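Long-range contacts in glyoxalase family protein (Bacillus cereus, PDB 1ZSW), which binds zinc and belongs to the glyoxalase/bleomycin resistance/dioxygenase superfamily, though the reaction it may catalyse is not known: residues E43-Y48 with A333-K338; G53-K58 with G74-S79; P110-L115 with N137-Q142; H116-R121 with S170-K175; T133-R138 with M181-L186. All coordinates share one frame; numbering follows the deposited sequence.

Interactions 2, 3 and 5 are largely buried, interaction 4 is partly so, and interaction 1 lies at the surface, where the C-terminal tail crosses helix 41-51. Interaction 2 follows that helix directly in the chain and pairs strand 55-62 with the end of strand 69-74 through backbone and arginine hydrogen bonds; the Gly53 carbonyl also meets Ser170 of interaction 4. Interactions 3 and 4 share helix 112-124, the first packing aliphatic groups on a strand, the second laying aromatic rings and an arginine against a loop. Interactions 3 and 5 meet at the hairpin of strands 133-135 and 138-144, but interaction 5 relies on a buried tyrosine-glutamate bond and a shared water.

Interaction 1 (E43-Y48 with A333-K338); sequences ENNHFY and APIEEK
Glu43 and the C-terminal Lys338 are linked by a water, which donates to the backbone O of Glu43 at 2.8 Å and accepts from NZ of Lys338 at 3.1 Å. In the conformer modelled, the aliphatic part of the glutamate also touches the lysine, CG of Glu43 lying 3.7 Å from NZ of Lys338. Two residues further, Asn45 faces the tail and sets its CB 4.0 Å from CG2 of Ile335, whose side chain also touches Tyr69 and Leu71 of strand 69-74. The planes of the Asn45 amide and the Glu337 carboxylate stand 79° apart where these side chains meet, but the firm partner of that carboxylate is Lys49. Next comes His46. Its CG is anti to the backbone N (chi1 178°), which directs the imidazole at the lysine chain. CE of Lys338 sits over one face, 3.8 Å from the centroid of the His46 ring and 28° off the normal, a CH-pi contact, and CG of Lys338 approaches ND1 of His46 at 3.5 Å. The two side chains run nearly perpendicular to each other. Since the lysine is poorly ordered and its ammonium reaches the helix through water, the chemistry suggests a rather pliable attachment of the tail's last residue, resting on methylene-to-ring contact more than on direct charge pairing.

Interaction 2 (G53-K58 with G74-S79); sequences GLRRVK and GDKTGS
Arg55 and Gly74 form the heart of the tight part of this contact, an antiparallel hydrogen-bonded pair whose CA atoms are 5.4 Å apart. N of Arg55 donates to O of Gly74 at 2.9 Å, and N of Gly74 returns a bond of the same length to O of Arg55. Beside this pair Val57 presses into the turn that follows strand 69-74: its CG1 lies 3.2 Å from O of Asp75 and 3.5 Å from N of Gly78. Gly78, whose positive phi (69°) suits a glycine, sets its CA directly against CG2 of Val57 at 3.8 Å. Asp75 braces the turn from within, its OD1 accepting a straight bond (170°) from N of Ser79 while OD2 takes the hydroxyl of that serine. The arginine side chain is held just as closely: it leaves fully extended, which carries NH1 of Arg55 to O of Lys76 at 2.7 Å, 20° out of the guanidinium plane. Beyond this bond the contact loosens. There a water joins NH1 of Arg55 to NZ of Lys76 only weakly; the firm partner of that ammonium is Glu168, and NH2 of Arg55 turns to the carbonyl of Val308. Next along the strand, Val57 and Lys58 both face Phe72, so the edge pairing of strands 55-62 and 69-74 in the eight-stranded sheet contains a classic beta bulge.

Interaction 3 (P110-L115 with N137-Q142); sequences PSEDSL and NRPALQ
Leu115 lays CD1 over one face of the flat peptide between Pro139 and Ala140, 3.7 Å from N of Ala140 and 3.8 Å from C of Pro139. The other flat group, the carboxylate of Glu112, lies near the proline ring, the two side chains crossing at about a right angle. In the conformer modelled, CD of Glu112 is 3.8 Å from CG of Pro139, a van der Waals distance, so the acid lies against the proline without a polar bond to it. Deeper in, the second methyl of Leu115, CD2, stands 4.0 Å from CB of Leu141. The leucine side chains run antiparallel past one another; with CG of Leu141 anti to N (chi1 -178°), its CD2 lies 3.8 Å from O of Leu115. Leu115 also touches Val109, Leu153 and Val155, which places it between helix and sheet. At the start of the helix, OG of Ser111 accepts from N of Ser114 at 3.0 Å and N of Ser111 donates to OG of Ser114, a capping box. Helix 112-124 thus packs on a sheet face, consistent with the beta-alpha-beta-beta-beta modules of the vicinal oxygen chelate (glyoxalase) superfamily.

Interaction 4 (H116-R121 with S170-K175); sequences HYWKER and SEVPAK
Arg121 and Glu171 are joined through a water that accepts from NH1 of Arg121 at 2.9 Å and donates to OE2 of Glu171 at 2.9 Å. The water lies in the guanidinium plane at its edge, whereas NH1 of Arg121 and OE2 of Glu171 are themselves 4.9 Å apart. Further grip on the arginine comes from the carbonyls of Asn50 and Val51, which take NH1 and NE. Its chain runs extended from CG to NE, and one face of the guanidinium rests on CG2 of Val172, 3.9 Å above the plane and offset toward the rim. This contact lays helix 112-124 against the loop between strands 150-155 and 180-188, where OG of Ser170 accepts from N of Val172 in an ST turn (N-H...O 165°). Val172 packs against three helix side chains: besides the arginine, its CG1 meets CE1 of Tyr117 at 3.8 Å, and its CG2 meets CH2 of Trp118 at 3.7 Å. The indole also binds the carbonyl of His176 through NE1. Tyr117, its CG anti to the backbone N (chi1 170°), projects toward the loop until OH of Tyr117 lies 3.3 Å from CD of Pro173.

Interaction 5 (T133-R138 with M181-L186); sequences TTYANR and MGSVEL
Tyr135 reaches from the end of a beta hairpin, closed by a type I' turn from Tyr135 to Arg138, to strand 180-188 of the same mixed sheet. Leaving CB, which packs on the methyl of Ala140, the side chain holds CG anti to the backbone N (chi1 -177°) and directs the ring at the strand. Its CE1 then meets CB of Ser183 at 3.8 Å, near the ring plane and therefore edge-on. Across the ring, CE2 lies 3.5 Å from OE1 of Glu185. At the tip, OH of Tyr135 donates to OE1 of Glu185 at 2.7 Å. The bond uses the anti side of the carboxylate, 22° out of its plane, and the ring and carboxylate planes are 29° apart. Glu185 is buried, and both its oxygens have other partners as well: Arg104 pairs with OE1 and Thr103 bonds to OE2, so the acid's negative charge is probably well compensated. Ala136 adds a small contact of its methyl with OG of Ser183. Arg138 comes within 3.6 Å of that hydroxyl through NH1, but both groups have Glu226 as their stronger partner. A water ties the turn to the strand: it donates to O of Tyr135 at 2.6 Å and to OG of Ser183 at 3.0 Å, and accepts from NH1 of Arg138 at 2.8 Å.

Interaction 1 (E43-Y48 with A333-K338)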
# COMPACT_ATOMS: atom_id res chain seq x y z
N GLU A 43 9.97 -2.14 17.23
CA GLU A 43 10.95 -2.40 16.16
C GLU A 43 10.42 -1.91 14.81
O GLU A 43 11.17 -1.42 13.97
CB GLU A 43 11.31 -3.89 16.12
CG GLU A 43 12.03 -4.36 17.39
CD GLU A 43 12.04 -5.87 17.56
OE1 GLU A 43 11.31 -6.57 16.83
OE2 GLU A 43 12.78 -6.35 18.45
N ASN A 44 9.10 -2.03 14.63
CA ASN A 44 8.46 -1.59 13.40
C ASN A 44 8.55 -0.08 13.26
O ASN A 44 8.96 0.44 12.23
CB ASN A 44 7.00 -2.08 13.39
CG ASN A 44 6.27 -1.68 12.12
OD1 ASN A 44 6.48 -2.26 11.05
ND2 ASN A 44 5.42 -0.69 12.23
N ASN A 45 8.24 0.63 14.36
CA ASN A 45 8.37 2.07 14.41
C ASN A 45 9.81 2.52 14.14
O ASN A 45 10.01 3.44 13.37
CB ASN A 45 7.87 2.57 15.78
CG ASN A 45 7.99 4.09 15.95
OD1 ASN A 45 8.80 4.57 16.76
ND2 ASN A 45 7.20 4.86 15.20
N HIS A 46 10.78 1.84 14.74
CA HIS A 46 12.15 2.24 14.52
C HIS A 46 12.48 2.11 13.03
O HIS A 46 13.04 3.02 12.43
CB HIS A 46 13.13 1.44 15.37
CG HIS A 46 14.55 1.82 15.10
ND1 HIS A 46 15.10 3.01 15.55
CD2 HIS A 46 15.51 1.21 14.38
CE1 HIS A 46 16.35 3.10 15.13
NE2 HIS A 46 16.63 2.02 14.42
N PHE A 47 12.09 1.00 12.41
CA PHE A 47 12.46 0.82 11.02
C PHE A 47 11.82 1.79 10.06
O PHE A 47 12.51 2.41 9.22
CB PHE A 47 12.13 -0.62 10.58
CG PHE A 47 12.71 -0.97 9.25
CD1 PHE A 47 14.05 -1.32 9.12
CD2 PHE A 47 11.93 -0.93 8.11
CE1 PHE A 47 14.58 -1.64 7.88
CE2 PHE A 47 12.44 -1.25 6.85
CZ PHE A 47 13.78 -1.63 6.74
N TYR A 48 10.49 1.96 10.17
CA TYR A 48 9.78 2.76 9.15
C TYR A 48 9.94 4.26 9.35
O TYR A 48 9.97 5.03 8.39
CB TYR A 48 8.28 2.31 8.99
CG TYR A 48 8.32 0.95 8.35
CD1 TYR A 48 8.39 -0.20 9.14
CD2 TYR A 48 8.46 0.84 6.98
CE1 TYR A 48 8.54 -1.50 8.55
CE2 TYR A 48 8.60 -0.42 6.38
CZ TYR A 48 8.66 -1.56 7.17
OH TYR A 48 8.84 -2.80 6.55
N ALA A 333 0.64 -1.17 25.57
CA ALA A 333 1.97 -0.73 26.00
C ALA A 333 2.39 0.45 25.15
O ALA A 333 2.16 0.45 23.94
CB ALA A 333 2.97 -1.84 25.86
N PRO A 334 3.02 1.47 25.77
CA PRO A 334 3.47 2.61 24.98
C PRO A 334 4.52 2.19 23.94
O PRO A 334 5.26 1.24 24.16
CB PRO A 334 4.09 3.55 26.02
CG PRO A 334 4.34 2.70 27.22
CD PRO A 334 3.31 1.62 27.21
N ILE A 335 4.56 2.89 22.81
CA ILE A 335 5.58 2.59 21.82
C ILE A 335 6.86 3.31 22.20
O ILE A 335 6.88 4.53 22.32
CB ILE A 335 5.11 2.90 20.39
CG1 ILE A 335 4.12 1.81 19.95
CG2 ILE A 335 6.30 2.99 19.41
CD1 ILE A 335 3.19 2.23 18.89
N GLU A 336 7.91 2.54 22.43
CA GLU A 336 9.17 3.07 22.93
C GLU A 336 10.08 3.49 21.78
O GLU A 336 10.35 2.69 20.89
CB GLU A 336 9.88 2.02 23.79
CG GLU A 336 9.12 1.64 25.06
CD GLU A 336 9.68 0.39 25.72
OE1 GLU A 336 8.88 -0.54 26.00
OE2 GLU A 336 10.91 0.33 25.94
N GLU A 337 10.55 4.74 21.83
CA GLU A 337 11.49 5.26 20.85
C GLU A 337 12.90 4.80 21.17
O GLU A 337 13.42 5.08 22.26
CB GLU A 337 11.44 6.79 20.80
CG GLU A 337 10.11 7.36 20.31
CD GLU A 337 9.87 7.16 18.81
OE1 GLU A 337 10.85 6.96 18.06
OE2 GLU A 337 8.70 7.21 18.38
N LYS A 338 13.52 4.08 20.24
CA LYS A 338 14.87 3.56 20.44
C LYS A 338 15.90 4.31 19.58
O LYS A 338 15.56 5.22 18.82
CB LYS A 338 14.93 2.04 20.20
CG LYS A 338 14.90 1.58 18.74
CD LYS A 338 14.55 0.10 18.61
CE LYS A 338 15.38 -0.59 17.52
NZ LYS A 338 14.79 -1.86 17.00
OXT LYS A 338 17.10 4.02 19.64
O HOH W 1 13.94 -1.93 14.00

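Interaction 2 (G53-K58 with G74-S79)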
# COMPACT_ATOMS: atom_id res chain seq x y z
N GLY A 53 12.78 6.89 7.34
CA GLY A 53 12.54 8.32 7.37
C GLY A 53 11.10 8.77 7.13
O GLY A 53 10.88 9.94 6.85
N LEU A 54 10.15 7.83 7.14
CA LEU A 54 8.75 8.15 6.87
C LEU A 54 8.17 8.80 8.13
O LEU A 54 8.70 8.58 9.23
CB LEU A 54 7.92 6.90 6.55
CG LEU A 54 8.45 6.12 5.34
CD1 LEU A 54 7.60 4.86 5.24
CD2 LEU A 54 8.30 6.88 4.07
N ARG A 55 7.10 9.57 7.94
CA ARG A 55 6.38 10.11 9.11
C ARG A 55 5.42 9.09 9.68
O ARG A 55 4.71 8.46 8.91
CB ARG A 55 5.56 11.33 8.71
CG ARG A 55 4.93 12.03 9.97
CD ARG A 55 4.25 13.32 9.54
NE ARG A 55 3.97 14.07 10.77
CZ ARG A 55 3.36 15.25 10.84
NH1 ARG A 55 2.94 15.85 9.75
NH2 ARG A 55 3.21 15.81 12.03
N ARG A 56 5.37 8.94 11.01
CA ARG A 56 4.29 8.15 11.59
C ARG A 56 3.09 9.05 11.61
O ARG A 56 3.03 9.98 12.42
CB ARG A 56 4.61 7.62 12.98
CG ARG A 56 3.39 6.83 13.53
CD ARG A 56 3.71 6.18 14.82
NE ARG A 56 3.56 7.15 15.91
CZ ARG A 56 4.49 7.43 16.82
NH1 ARG A 56 5.68 6.83 16.81
NH2 ARG A 56 4.22 8.31 17.78
N VAL A 57 2.16 8.82 10.69
CA VAL A 57 1.05 9.76 10.48
C VAL A 57 -0.14 9.43 11.35
O VAL A 57 -1.02 10.27 11.53
CB VAL A 57 0.65 9.91 8.99
CG1 VAL A 57 1.80 10.53 8.20
CG2 VAL A 57 0.30 8.54 8.34
N LYS A 58 -0.21 8.20 11.87
CA LYS A 58 -1.31 7.82 12.75
C LYS A 58 -0.95 6.64 13.61
O LYS A 58 -0.40 5.63 13.14
CB LYS A 58 -2.60 7.52 11.96
CG LYS A 58 -3.90 7.80 12.78
CD LYS A 58 -4.57 9.07 12.20
CE LYS A 58 -5.37 9.86 13.22
NZ LYS A 58 -5.38 11.31 12.84
N GLY A 74 3.84 7.41 6.32
CA GLY A 74 3.70 7.97 4.99
C GLY A 74 4.41 9.28 4.89
O GLY A 74 5.41 9.50 5.55
N ASP A 75 3.87 10.14 4.04
CA ASP A 75 4.46 11.45 3.79
C ASP A 75 3.97 12.44 4.86
O ASP A 75 3.43 12.03 5.87
CB ASP A 75 4.18 11.94 2.35
CG ASP A 75 2.74 12.39 2.11
OD1 ASP A 75 1.91 12.17 2.98
OD2 ASP A 75 2.46 12.96 1.02
N LYS A 76 4.18 13.72 4.60
CA LYS A 76 3.84 14.76 5.61
C LYS A 76 2.43 14.59 6.19
O LYS A 76 2.23 14.73 7.40
CB LYS A 76 3.99 16.15 5.00
CG LYS A 76 3.77 17.31 6.00
CD LYS A 76 3.88 18.63 5.24
CE LYS A 76 3.58 19.81 6.14
NZ LYS A 76 4.69 19.98 7.11
N THR A 77 1.45 14.28 5.34
CA THR A 77 0.05 14.14 5.79
C THR A 77 -0.50 12.72 5.68
O THR A 77 -1.69 12.46 5.90
CB THR A 77 -0.90 15.06 4.99
OG1 THR A 77 -0.87 14.70 3.60
CG2 THR A 77 -0.50 16.52 5.14
N GLY A 78 0.35 11.78 5.29
CA GLY A 78 -0.14 10.43 5.11
C GLY A 78 -1.05 10.38 3.90
O GLY A 78 -2.05 9.65 3.90
N SER A 79 -0.70 11.10 2.84
CA SER A 79 -1.61 11.22 1.70
C SER A 79 -1.77 9.88 0.95
O SER A 79 -0.88 9.03 1.04
CB SER A 79 -1.16 12.32 0.77
OG SER A 79 0.06 11.97 0.20
O HOH W 2 3.44 18.87 10.12

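Interaction 3 (P110-L115 with N137-Q142)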
# COMPACT_ATOMS: atom_id res chain seq x y z
N PRO A 110 13.64 9.76 -5.74
CA PRO A 110 13.78 10.65 -6.90
C PRO A 110 14.85 10.29 -7.95
O PRO A 110 14.58 10.47 -9.11
CB PRO A 110 14.08 12.00 -6.25
CG PRO A 110 13.49 11.87 -4.82
CD PRO A 110 13.84 10.46 -4.46
N SER A 111 16.00 9.79 -7.55
CA SER A 111 17.10 9.65 -8.52
C SER A 111 18.03 8.47 -8.26
O SER A 111 18.00 7.84 -7.20
CB SER A 111 17.94 10.94 -8.44
OG SER A 111 18.70 10.90 -7.25
N GLU A 112 18.83 8.11 -9.27
CA GLU A 112 19.77 7.00 -9.09
C GLU A 112 20.74 7.34 -7.96
O GLU A 112 21.22 6.48 -7.23
CB GLU A 112 20.50 6.63 -10.41
CG GLU A 112 19.58 5.91 -11.39
CD GLU A 112 20.25 5.35 -12.64
OE1 GLU A 112 20.02 5.90 -13.74
OE2 GLU A 112 20.98 4.35 -12.53
N ASP A 113 20.99 8.65 -7.80
CA ASP A 113 21.76 9.18 -6.67
C ASP A 113 21.15 8.80 -5.31
O ASP A 113 21.86 8.33 -4.43
CB ASP A 113 21.91 10.70 -6.80
CG ASP A 113 22.70 11.33 -5.65
OD1 ASP A 113 22.36 12.47 -5.24
OD2 ASP A 113 23.66 10.69 -5.16
N SER A 114 19.84 9.00 -5.17
CA SER A 114 19.08 8.52 -4.00
C SER A 114 19.31 7.04 -3.75
O SER A 114 19.46 6.61 -2.60
CB SER A 114 17.56 8.83 -4.08
OG SER A 114 17.29 10.15 -4.55
N LEU A 115 19.36 6.22 -4.80
CA LEU A 115 19.73 4.82 -4.57
C LEU A 115 21.09 4.64 -3.88
O LEU A 115 21.26 3.78 -3.02
CB LEU A 115 19.69 3.99 -5.87
CG LEU A 115 18.34 3.84 -6.56
CD1 LEU A 115 18.48 3.00 -7.82
CD2 LEU A 115 17.29 3.19 -5.60
N ASN A 137 11.57 -2.55 -14.99
CA ASN A 137 12.11 -1.59 -15.94
C ASN A 137 12.56 -0.25 -15.35
O ASN A 137 12.70 0.73 -16.07
CB ASN A 137 11.15 -1.41 -17.11
CG ASN A 137 10.96 -2.71 -17.90
OD1 ASN A 137 11.93 -3.35 -18.31
ND2 ASN A 137 9.71 -3.11 -18.10
N ARG A 138 12.82 -0.23 -14.04
CA ARG A 138 13.34 0.96 -13.38
C ARG A 138 14.59 0.61 -12.59
O ARG A 138 14.68 -0.47 -12.02
CB ARG A 138 12.28 1.53 -12.41
CG ARG A 138 11.03 1.96 -13.11
CD ARG A 138 10.10 2.81 -12.19
NE ARG A 138 8.87 3.12 -12.93
CZ ARG A 138 7.88 2.24 -13.09
NH1 ARG A 138 8.00 1.04 -12.54
NH2 ARG A 138 6.78 2.57 -13.77
N PRO A 139 15.58 1.55 -12.52
CA PRO A 139 16.69 1.31 -11.62
C PRO A 139 16.18 1.13 -10.19
O PRO A 139 15.25 1.81 -9.79
CB PRO A 139 17.55 2.59 -11.74
CG PRO A 139 17.05 3.29 -12.94
CD PRO A 139 15.68 2.82 -13.25
N ALA A 140 16.75 0.19 -9.46
CA ALA A 140 16.17 -0.27 -8.20
C ALA A 140 17.19 -0.77 -7.19
O ALA A 140 18.34 -1.15 -7.55
CB ALA A 140 15.17 -1.40 -8.52
N LEU A 141 16.77 -0.82 -5.92
CA LEU A 141 17.53 -1.44 -4.86
C LEU A 141 16.58 -2.20 -3.98
O LEU A 141 15.69 -1.59 -3.37
CB LEU A 141 18.28 -0.37 -4.02
CG LEU A 141 19.19 -0.77 -2.87
CD1 LEU A 141 20.48 -1.51 -3.34
CD2 LEU A 141 19.59 0.48 -2.06
N GLN A 142 16.72 -3.52 -3.97
CA GLN A 142 15.85 -4.36 -3.15
C GLN A 142 16.29 -4.38 -1.71
O GLN A 142 17.48 -4.33 -1.40
CB GLN A 142 15.81 -5.80 -3.68
CG GLN A 142 15.14 -5.94 -5.02
CD GLN A 142 15.26 -7.36 -5.57
OE1 GLN A 142 15.57 -8.30 -4.83
NE2 GLN A 142 15.02 -7.51 -6.85

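Interaction 4 (H116-R121 with S170-K175)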
# COMPACT_ATOMS: atom_id res chain seq x y z
N HIS A 116 22.05 5.48 -4.24
CA HIS A 116 23.37 5.42 -3.61
C HIS A 116 23.32 5.87 -2.17
O HIS A 116 23.92 5.24 -1.29
CB HIS A 116 24.40 6.21 -4.43
CG HIS A 116 24.70 5.58 -5.75
ND1 HIS A 116 25.53 4.49 -5.88
CD2 HIS A 116 24.25 5.86 -7.00
CE1 HIS A 116 25.59 4.13 -7.15
NE2 HIS A 116 24.83 4.95 -7.85
N TYR A 117 22.54 6.94 -1.91
CA TYR A 117 22.27 7.37 -0.55
C TYR A 117 21.69 6.23 0.29
O TYR A 117 22.13 5.94 1.41
CB TYR A 117 21.32 8.59 -0.56
CG TYR A 117 20.83 8.90 0.83
CD1 TYR A 117 19.69 8.27 1.35
CD2 TYR A 117 21.53 9.78 1.66
CE1 TYR A 117 19.26 8.51 2.64
CE2 TYR A 117 21.11 10.03 2.95
CZ TYR A 117 19.96 9.41 3.44
OH TYR A 117 19.57 9.64 4.72
N TRP A 118 20.66 5.57 -0.25
CA TRP A 118 20.02 4.45 0.42
C TRP A 118 20.88 3.22 0.66
O TRP A 118 20.83 2.61 1.73
CB TRP A 118 18.70 4.11 -0.29
CG TRP A 118 17.64 5.16 0.11
CD1 TRP A 118 17.10 6.13 -0.66
CD2 TRP A 118 17.03 5.26 1.38
NE1 TRP A 118 16.20 6.89 0.10
CE2 TRP A 118 16.14 6.35 1.34
CE3 TRP A 118 17.18 4.54 2.58
CZ2 TRP A 118 15.37 6.74 2.47
CZ3 TRP A 118 16.41 4.91 3.71
CH2 TRP A 118 15.54 6.03 3.63
N LYS A 119 21.70 2.87 -0.33
CA LYS A 119 22.65 1.78 -0.15
C LYS A 119 23.55 2.05 1.05
O LYS A 119 23.71 1.18 1.90
CB LYS A 119 23.48 1.55 -1.43
CG LYS A 119 24.31 0.27 -1.36
CD LYS A 119 24.38 -0.43 -2.70
CE LYS A 119 24.68 -1.92 -2.51
NZ LYS A 119 25.98 -2.14 -1.80
N GLU A 120 24.13 3.25 1.14
CA GLU A 120 24.98 3.55 2.31
C GLU A 120 24.19 3.51 3.62
O GLU A 120 24.66 2.95 4.62
CB GLU A 120 25.75 4.87 2.16
CG GLU A 120 26.41 5.40 3.46
CD GLU A 120 27.43 4.44 4.08
OE1 GLU A 120 28.18 3.76 3.34
OE2 GLU A 120 27.48 4.39 5.33
N ARG A 121 22.98 4.07 3.61
CA ARG A 121 22.15 4.06 4.81
C ARG A 121 21.80 2.65 5.29
O ARG A 121 21.79 2.36 6.48
CB ARG A 121 20.88 4.88 4.56
CG ARG A 121 20.06 5.14 5.84
CD ARG A 121 19.06 6.29 5.63
NE ARG A 121 18.32 6.53 6.87
CZ ARG A 121 18.74 7.32 7.85
NH1 ARG A 121 17.99 7.47 8.94
NH2 ARG A 121 19.91 7.95 7.74
N SER A 170 12.03 14.50 8.98
CA SER A 170 12.65 13.20 8.65
C SER A 170 14.15 13.18 8.95
O SER A 170 14.81 14.20 8.85
CB SER A 170 12.46 12.93 7.17
OG SER A 170 12.94 11.61 6.85
N GLU A 171 14.69 12.01 9.28
CA GLU A 171 16.14 11.83 9.30
C GLU A 171 16.80 11.92 7.92
O GLU A 171 18.03 12.08 7.83
CB GLU A 171 16.50 10.48 9.91
CG GLU A 171 16.13 10.32 11.37
CD GLU A 171 16.97 11.18 12.27
OE1 GLU A 171 16.39 11.90 13.13
OE2 GLU A 171 18.20 11.16 12.13
N VAL A 172 15.99 11.79 6.87
CA VAL A 172 16.47 11.69 5.48
C VAL A 172 16.35 13.02 4.75
O VAL A 172 15.32 13.71 4.87
CB VAL A 172 15.62 10.60 4.72
CG1 VAL A 172 16.05 10.44 3.26
CG2 VAL A 172 15.75 9.28 5.45
N PRO A 173 17.40 13.41 3.98
CA PRO A 173 17.31 14.65 3.22
C PRO A 173 16.10 14.65 2.30
O PRO A 173 15.79 13.60 1.72
CB PRO A 173 18.59 14.63 2.36
CG PRO A 173 19.50 13.71 2.98
CD PRO A 173 18.68 12.72 3.80
N ALA A 174 15.42 15.79 2.15
CA ALA A 174 14.25 15.86 1.29
C ALA A 174 14.48 15.21 -0.08
O ALA A 174 13.62 14.48 -0.57
CB ALA A 174 13.81 17.28 1.09
N LYS A 175 15.64 15.48 -0.68
CA LYS A 175 15.84 15.09 -2.08
C LYS A 175 16.03 13.58 -2.27
O LYS A 175 16.04 13.12 -3.43
CB LYS A 175 17.01 15.84 -2.69
CG LYS A 175 18.35 15.41 -2.14
CD LYS A 175 19.39 16.46 -2.53
CE LYS A 175 20.62 15.85 -3.05
NZ LYS A 175 21.61 16.92 -3.46
O HOH W 3 19.27 8.60 11.24

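Interaction 5 (T133-R138 with M181-L186)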
# COMPACT_ATOMS: atom_id res chain seq x y z
N THR A 133 20.17 -2.69 -9.01
CA THR A 133 19.53 -3.63 -9.95
C THR A 133 18.45 -2.93 -10.79
O THR A 133 18.45 -1.70 -10.91
CB THR A 133 19.05 -4.92 -9.19
OG1 THR A 133 18.63 -5.95 -10.12
CG2 THR A 133 17.90 -4.60 -8.16
N THR A 134 17.56 -3.73 -11.35
CA THR A 134 16.48 -3.26 -12.18
C THR A 134 15.25 -3.95 -11.58
O THR A 134 15.36 -5.08 -11.10
CB THR A 134 16.77 -3.67 -13.63
OG1 THR A 134 17.99 -3.01 -14.05
CG2 THR A 134 15.65 -3.28 -14.56
N TYR A 135 14.13 -3.24 -11.51
CA TYR A 135 12.87 -3.89 -11.12
C TYR A 135 11.76 -3.24 -11.92
O TYR A 135 11.64 -2.04 -11.92
CB TYR A 135 12.62 -3.77 -9.61
CG TYR A 135 11.37 -4.51 -9.23
CD1 TYR A 135 10.13 -3.87 -9.32
CD2 TYR A 135 11.42 -5.82 -8.79
CE1 TYR A 135 8.96 -4.56 -9.00
CE2 TYR A 135 10.26 -6.54 -8.48
CZ TYR A 135 9.02 -5.86 -8.57
OH TYR A 135 7.85 -6.54 -8.28
N ALA A 136 10.98 -4.05 -12.63
CA ALA A 136 9.93 -3.56 -13.52
C ALA A 136 10.39 -2.39 -14.39
O ALA A 136 9.72 -1.34 -14.49
CB ALA A 136 8.67 -3.17 -12.70
N ASN A 137 11.57 -2.55 -14.99
CA ASN A 137 12.11 -1.59 -15.94
C ASN A 137 12.56 -0.25 -15.35
O ASN A 137 12.70 0.73 -16.07
CB ASN A 137 11.15 -1.41 -17.11
CG ASN A 137 10.96 -2.71 -17.90
OD1 ASN A 137 11.93 -3.35 -18.31
ND2 ASN A 137 9.71 -3.11 -18.10
N ARG A 138 12.82 -0.23 -14.04
CA ARG A 138 13.34 0.96 -13.38
C ARG A 138 14.59 0.61 -12.59
O ARG A 138 14.68 -0.47 -12.02
CB ARG A 138 12.28 1.53 -12.41
CG ARG A 138 11.03 1.96 -13.11
CD ARG A 138 10.10 2.81 -12.19
NE ARG A 138 8.87 3.12 -12.93
CZ ARG A 138 7.88 2.24 -13.09
NH1 ARG A 138 8.00 1.04 -12.54
NH2 ARG A 138 6.78 2.57 -13.77
N MET A 181 4.32 5.08 -2.94
CA MET A 181 4.31 3.73 -3.54
C MET A 181 4.51 3.77 -5.02
O MET A 181 3.92 4.60 -5.71
CB MET A 181 2.97 3.03 -3.25
CG MET A 181 2.82 2.83 -1.75
SD MET A 181 1.08 2.37 -1.32
CE MET A 181 1.16 0.76 -2.01
N GLY A 182 5.27 2.78 -5.50
CA GLY A 182 5.34 2.49 -6.95
C GLY A 182 4.81 1.09 -7.23
O GLY A 182 3.70 0.75 -6.79
N SER A 183 5.55 0.26 -7.95
CA SER A 183 5.09 -1.08 -8.28
C SER A 183 4.74 -1.87 -7.03
O SER A 183 5.52 -1.87 -6.08
CB SER A 183 6.24 -1.86 -8.94
OG SER A 183 6.89 -1.06 -9.90
N VAL A 184 3.62 -2.59 -7.07
CA VAL A 184 3.30 -3.57 -6.00
C VAL A 184 3.24 -4.93 -6.67
O VAL A 184 2.66 -5.04 -7.71
CB VAL A 184 1.95 -3.24 -5.30
CG1 VAL A 184 1.58 -4.35 -4.33
CG2 VAL A 184 2.07 -1.90 -4.49
N GLU A 185 3.90 -5.91 -6.07
CA GLU A 185 4.03 -7.26 -6.68
C GLU A 185 3.00 -8.21 -6.09
O GLU A 185 2.89 -8.35 -4.83
CB GLU A 185 5.42 -7.78 -6.35
CG GLU A 185 5.78 -9.07 -7.05
CD GLU A 185 7.14 -9.51 -6.59
OE1 GLU A 185 8.16 -8.97 -7.14
OE2 GLU A 185 7.22 -10.36 -5.66
N LEU A 186 2.29 -8.89 -6.99
CA LEU A 186 1.30 -9.95 -6.63
C LEU A 186 1.86 -11.26 -7.20
O LEU A 186 2.22 -11.29 -8.37
CB LEU A 186 -0.07 -9.66 -7.28
CG LEU A 186 -0.67 -8.27 -7.01
CD1 LEU A 186 -2.04 -8.10 -7.60
CD2 LEU A 186 -0.72 -7.99 -5.49
O HOH W 4 9.65 -0.58 -10.96